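Local coordinates for protein polymerase X (Deinococcus radiodurans, PDB 2W9M) that probably copies DNA as a family X DNA polymerase in repair, adding deoxyribonucleotides, and carries a zinc-binding phosphatase-like PHP domain, at residues 377-382 with 414-419; 384-389 with 394-399. All blocks are in the same frame, centred on the assembly; numbering follows the deposited sequence.

Contact 1: residues 377-382 with 414-419; sequences ERLREQ and DDVLGE
The carboxylate of Glu419 lies off the edge of the Arg380 guanidinium, neither stacked on it nor paired with it. Their planes are 35° apart, and the closest charged atoms, Arg380 NH1 and Glu419 OE2, remain 5.0 Å from each other. What touches is the aliphatic part of the arginine: its CD methylene sits 3.9 Å from Glu419 OE1. The Arg380 chain kinks at both chi2 and chi3, which turns the guanidinium away from the carboxylate and leaves CD as the nearest part, whereas the Glu419 chain runs on extended beyond CG. Attraction between the opposite charges is probably weak here, since both side chains lie at the solvent-exposed margin. The inner part of the contact is apolar. Leu379 holds CG trans to its backbone N (chi1 177°) and sends CD2 across the gap to Val416 CG1, 3.5 Å away, a close methyl-methyl touch between two buried side chains that slant across one another. The backbones stay apart, Arg380 CA 8.9 Å from Val416 CA. Ile376 also packs on Val416 and Leu383 on Glu419. Helix 376-391 and the short helix 414-417 lie on successive connections of the PHP domain's seven-stranded parallel sheet, before and after strand 396-403.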
loop_
_atom_site.group_PDB
_atom_site.type_symbol
_atom_site.label_atom_id
_atom_site.label_comp_id
_atom_site.label_asym_id
_atom_site.label_seq_id
_atom_site.Cartn_x
_atom_site.Cartn_y
_atom_site.Cartn_z
ATOM N N GLU A 377 10.884 -27.020 5.171
ATOM C CA GLU A 377 10.934 -27.952 4.047
ATOM C C GLU A 377 10.367 -27.363 2.754
ATOM O O GLU A 377 10.926 -27.565 1.677
ATOM C CB GLU A 377 10.225 -29.262 4.407
ATOM C CG GLU A 377 9.162 -29.118 5.494
ATOM C CD GLU A 377 9.758 -28.994 6.893
ATOM O OE1 GLU A 377 10.816 -29.609 7.147
ATOM O OE2 GLU A 377 9.169 -28.283 7.738
ATOM N N ARG A 378 9.259 -26.637 2.859
ATOM C CA ARG A 378 8.682 -25.983 1.687
ATOM C C ARG A 378 9.568 -24.845 1.179
ATOM O O ARG A 378 9.622 -24.575 -0.021
ATOM C CB ARG A 378 7.281 -25.458 1.986
ATOM C CG ARG A 378 6.206 -26.522 2.004
ATOM C CD ARG A 378 4.843 -25.881 2.158
ATOM N NE ARG A 378 4.469 -25.128 0.964
ATOM C CZ ARG A 378 3.869 -23.942 0.983
ATOM N NH1 ARG A 378 3.587 -23.351 2.138
ATOM N NH2 ARG A 378 3.565 -23.340 -0.158
ATOM N N LEU A 379 10.255 -24.173 2.097
ATOM C CA LEU A 379 11.200 -23.134 1.710
ATOM C C LEU A 379 12.341 -23.729 0.891
ATOM O O LEU A 379 12.794 -23.129 -0.082
ATOM C CB LEU A 379 11.763 -22.421 2.939
ATOM C CG LEU A 379 12.824 -21.365 2.621
ATOM C CD1 LEU A 379 12.203 -20.205 1.853
ATOM C CD2 LEU A 379 13.495 -20.871 3.889
ATOM N N ARG A 380 12.808 -24.911 1.288
ATOM C CA ARG A 380 13.892 -25.563 0.564
ATOM C C ARG A 380 13.436 -25.919 -0.844
ATOM O O ARG A 380 14.202 -25.805 -1.802
ATOM C CB ARG A 380 14.400 -26.798 1.312
ATOM C CG ARG A 380 14.809 -26.523 2.759
ATOM C CD ARG A 380 16.135 -27.188 3.123
ATOM N NE ARG A 380 16.162 -28.619 2.817
ATOM C CZ ARG A 380 16.634 -29.138 1.685
ATOM N NH1 ARG A 380 17.111 -28.340 0.740
ATOM N NH2 ARG A 380 16.625 -30.451 1.495
ATOM N N GLU A 381 12.175 -26.329 -0.968
ATOM C CA GLU A 381 11.583 -26.606 -2.273
ATOM C C GLU A 381 11.456 -25.348 -3.135
ATOM O O GLU A 381 11.673 -25.398 -4.348
ATOM C CB GLU A 381 10.223 -27.294 -2.122
ATOM C CG GLU A 381 10.315 -28.698 -1.550
ATOM C CD GLU A 381 8.994 -29.450 -1.600
ATOM O OE1 GLU A 381 8.984 -30.595 -2.103
ATOM O OE2 GLU A 381 7.967 -28.900 -1.140
ATOM N N GLN A 382 11.108 -24.224 -2.516
ATOM C CA GLN A 382 11.039 -22.965 -3.252
ATOM C C GLN A 382 12.415 -22.584 -3.794
ATOM O O GLN A 382 12.544 -22.151 -4.940
ATOM C CB GLN A 382 10.489 -21.834 -2.376
ATOM C CG GLN A 382 10.381 -20.488 -3.095
ATOM C CD GLN A 382 10.006 -19.349 -2.161
ATOM O OE1 GLN A 382 10.796 -18.933 -1.310
ATOM N NE2 GLN A 382 8.796 -18.835 -2.322
ATOM N N ASP A 414 18.660 -19.700 12.429
ATOM C CA ASP A 414 19.749 -18.957 11.791
ATOM C C ASP A 414 20.331 -19.659 10.564
ATOM O O ASP A 414 20.664 -19.008 9.575
ATOM C CB ASP A 414 20.869 -18.666 12.795
ATOM C CG ASP A 414 20.518 -17.545 13.756
ATOM O OD1 ASP A 414 19.351 -17.094 13.752
ATOM O OD2 ASP A 414 21.411 -17.115 14.519
ATOM N N ASP A 415 20.466 -20.980 10.632
ATOM C CA ASP A 415 21.038 -21.732 9.517
ATOM C C ASP A 415 20.152 -21.658 8.277
ATOM O O ASP A 415 20.653 -21.619 7.156
ATOM C CB ASP A 415 21.286 -23.189 9.907
ATOM C CG ASP A 415 20.085 -23.822 10.580
ATOM O OD1 ASP A 415 19.384 -24.614 9.911
ATOM O OD2 ASP A 415 19.837 -23.512 11.770
ATOM N N VAL A 416 18.839 -21.638 8.484
ATOM C CA VAL A 416 17.892 -21.502 7.385
ATOM C C VAL A 416 17.954 -20.103 6.776
ATOM O O VAL A 416 17.950 -19.955 5.554
ATOM C CB VAL A 416 16.451 -21.784 7.841
ATOM C CG1 VAL A 416 15.468 -21.448 6.727
ATOM C CG2 VAL A 416 16.307 -23.230 8.275
ATOM N N LEU A 417 18.011 -19.085 7.632
ATOM C CA LEU A 417 18.144 -17.702 7.185
ATOM C C LEU A 417 19.437 -17.506 6.405
ATOM O O LEU A 417 19.558 -16.571 5.611
ATOM C CB LEU A 417 18.123 -16.742 8.382
ATOM C CG LEU A 417 16.852 -16.729 9.234
ATOM C CD1 LEU A 417 16.978 -15.741 10.385
ATOM C CD2 LEU A 417 15.647 -16.404 8.369
ATOM N N GLY A 418 20.406 -18.386 6.643
ATOM C CA GLY A 418 21.706 -18.295 5.998
ATOM C C GLY A 418 21.709 -18.722 4.540
ATOM O O GLY A 418 22.630 -18.388 3.796
ATOM N N GLU A 419 20.682 -19.467 4.132
ATOM C CA GLU A 419 20.553 -19.914 2.747
ATOM C C GLU A 419 20.022 -18.808 1.840
ATOM O O GLU A 419 20.143 -18.882 0.616
ATOM C CB GLU A 419 19.609 -21.114 2.655
ATOM C CG GLU A 419 20.184 -22.434 3.133
ATOM C CD GLU A 419 19.384 -23.626 2.624
ATOM O OE1 GLU A 419 18.601 -24.205 3.415
ATOM O OE2 GLU A 419 19.532 -23.976 1.428
#

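Contact 2: residues 384-389 with 394-399; sequences KEIREL and LPIVAG
Ile386 and Leu389, one helical turn apart, form a groove on their helix, and the side chain of Ile396 sits over it. It meets both walls with its two branches: CG2 rests 3.9 Å from Ile386 CG2, while CD1 lies 3.8 Å from Leu389 CD1. The split follows from chi1 of Ile396 (-51°), which sets CG2 trans to the backbone N and CG1, bearing CD1, trans to the carbonyl carbon. Farther along, Ala398 is only a shallow bump, and the extended Ile386 chain lays its CD1 3.8 Å from Ala398 CB. This interlock belongs to a beta-alpha-beta unit in which helix 376-391 covers the parallel strands 358-364 and 396-403; Thr361 of the first strand touches both isoleucines. At the other end Leu394 CD1 packs 4.0 Å from Leu389 CD2, and Ile344 of helix 344-353 adds to the cover of Leu389. Leu394 N donates to Leu389 O at 3.0 Å with an N-H...O angle of 157°, the donor tilted 24° from the carbonyl plane. Leu394 CB lies beside the same oxygen, 3.3 Å away. Pro395 and Val397 point away from helix 376-391 and touch Phe358, Val397 also helix 549-561.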
loop_
_atom_site.group_PDB
_atom_site.type_symbol
_atom_site.label_atom_id
_atom_site.label_comp_id
_atom_site.label_asym_id
_atom_site.label_seq_id
_atom_site.Cartn_x
_atom_site.Cartn_y
_atom_site.Cartn_z
ATOM N N LYS A 384 14.889 -24.516 -4.584
ATOM C CA LYS A 384 15.193 -25.357 -5.738
ATOM C C LYS A 384 14.555 -24.786 -7.003
ATOM O O LYS A 384 15.202 -24.692 -8.046
ATOM C CB LYS A 384 14.720 -26.796 -5.513
ATOM C CG LYS A 384 15.703 -27.665 -4.742
ATOM C CD LYS A 384 16.470 -26.850 -3.704
ATOM C CE LYS A 384 17.024 -27.729 -2.593
ATOM N NZ LYS A 384 15.933 -28.349 -1.782
ATOM N N GLU A 385 13.285 -24.404 -6.904
ATOM C CA GLU A 385 12.586 -23.801 -8.036
ATOM C C GLU A 385 13.247 -22.506 -8.496
ATOM O O GLU A 385 13.376 -22.263 -9.694
ATOM C CB GLU A 385 11.120 -23.537 -7.699
ATOM C CG GLU A 385 10.434 -22.562 -8.650
ATOM C CD GLU A 385 8.933 -22.487 -8.428
ATOM O OE1 GLU A 385 8.413 -21.369 -8.217
ATOM O OE2 GLU A 385 8.274 -23.550 -8.455
ATOM N N ILE A 386 13.668 -21.677 -7.545
ATOM C CA ILE A 386 14.328 -20.420 -7.882
ATOM C C ILE A 386 15.644 -20.660 -8.624
ATOM O O ILE A 386 15.963 -19.945 -9.577
ATOM C CB ILE A 386 14.569 -19.538 -6.641
ATOM C CG1 ILE A 386 13.235 -19.017 -6.098
ATOM C CG2 ILE A 386 15.494 -18.381 -6.992
ATOM C CD1 ILE A 386 13.349 -18.276 -4.776
ATOM N N ARG A 387 16.399 -21.665 -8.191
ATOM C CA ARG A 387 17.640 -22.026 -8.875
ATOM C C ARG A 387 17.388 -22.392 -10.340
ATOM O O ARG A 387 18.156 -22.006 -11.222
ATOM C CB ARG A 387 18.348 -23.170 -8.151
ATOM C CG ARG A 387 19.039 -22.752 -6.863
ATOM C CD ARG A 387 19.838 -23.906 -6.278
ATOM N NE ARG A 387 20.505 -23.549 -5.027
ATOM C CZ ARG A 387 21.408 -24.312 -4.418
ATOM N NH1 ARG A 387 21.759 -25.479 -4.946
ATOM N NH2 ARG A 387 21.963 -23.910 -3.280
ATOM N N GLU A 388 16.307 -23.126 -10.590
ATOM C CA GLU A 388 15.927 -23.508 -11.949
ATOM C C GLU A 388 15.602 -22.298 -12.825
ATOM O O GLU A 388 16.120 -22.176 -13.934
ATOM C CB GLU A 388 14.746 -24.481 -11.922
ATOM C CG GLU A 388 15.070 -25.822 -11.272
ATOM C CD GLU A 388 13.832 -26.541 -10.747
ATOM O OE1 GLU A 388 12.705 -26.158 -11.131
ATOM O OE2 GLU A 388 13.986 -27.488 -9.946
ATOM N N LEU A 389 14.746 -21.409 -12.323
ATOM C CA LEU A 389 14.413 -20.171 -13.028
ATOM C C LEU A 389 15.653 -19.331 -13.336
ATOM O O LEU A 389 15.725 -18.673 -14.373
ATOM C CB LEU A 389 13.428 -19.339 -12.212
ATOM C CG LEU A 389 12.062 -19.972 -11.964
ATOM C CD1 LEU A 389 11.269 -19.134 -10.975
ATOM C CD2 LEU A 389 11.309 -20.135 -13.271
ATOM N N LEU A 394 16.415 -16.058 -15.583
ATOM C CA LEU A 394 15.590 -15.093 -14.856
ATOM C C LEU A 394 16.338 -14.457 -13.682
ATOM O O LEU A 394 16.912 -15.161 -12.851
ATOM C CB LEU A 394 14.296 -15.741 -14.364
ATOM C CG LEU A 394 13.227 -15.982 -15.427
ATOM C CD1 LEU A 394 11.942 -16.437 -14.771
ATOM C CD2 LEU A 394 12.991 -14.724 -16.239
ATOM N N PRO A 395 16.327 -13.116 -13.612
ATOM C CA PRO A 395 17.061 -12.368 -12.585
ATOM C C PRO A 395 16.306 -12.356 -11.260
ATOM O O PRO A 395 15.425 -11.517 -11.074
ATOM C CB PRO A 395 17.122 -10.942 -13.159
ATOM C CG PRO A 395 16.489 -11.014 -14.540
ATOM C CD PRO A 395 15.609 -12.216 -14.526
ATOM N N ILE A 396 16.653 -13.270 -10.356
ATOM C CA ILE A 396 15.954 -13.405 -9.084
ATOM C C ILE A 396 16.913 -13.437 -7.893
ATOM O O ILE A 396 18.021 -13.967 -7.980
ATOM C CB ILE A 396 15.077 -14.683 -9.043
ATOM C CG1 ILE A 396 14.170 -14.758 -10.270
ATOM C CG2 ILE A 396 14.243 -14.728 -7.769
ATOM C CD1 ILE A 396 13.293 -15.987 -10.295
ATOM N N VAL A 397 16.466 -12.861 -6.783
ATOM C CA VAL A 397 17.182 -12.914 -5.518
ATOM C C VAL A 397 16.244 -13.550 -4.488
ATOM O O VAL A 397 15.114 -13.107 -4.313
ATOM C CB VAL A 397 17.614 -11.498 -5.074
ATOM C CG1 VAL A 397 17.935 -11.466 -3.597
ATOM C CG2 VAL A 397 18.807 -11.024 -5.894
ATOM N N ALA A 398 16.698 -14.608 -3.826
ATOM C CA ALA A 398 15.828 -15.365 -2.931
ATOM C C ALA A 398 15.770 -14.763 -1.538
ATOM O O ALA A 398 16.794 -14.549 -0.892
ATOM C CB ALA A 398 16.264 -16.819 -2.860
ATOM N N GLY A 399 14.560 -14.498 -1.074
ATOM C CA GLY A 399 14.382 -13.980 0.265
ATOM C C GLY A 399 13.205 -14.619 0.966
ATOM O O GLY A 399 12.595 -15.567 0.464
#

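How the contacts relate
Helix 376-391 serves both contacts: its first turns take part in contact 1 and its later turns in contact 2, whose centres lie 13 Å apart. Contact 2 is nested within the chain loop that contact 1 closes, and the two meet where Gln382 OE1 comes within 4.2 Å of Gly399 O. Both lie beyond the first shell of the three-zinc site of the PHP domain and supply no ligands. The Leu379 side chain is about 10 Å from those of His364 and Glu401 and about 13 Å from a zinc ion; Ile386 and Ile396 are each about 12 Å, side chain to side chain, from His334 and His332 respectively. Strand 396-403, packed in contact 2, carries Glu401 itself.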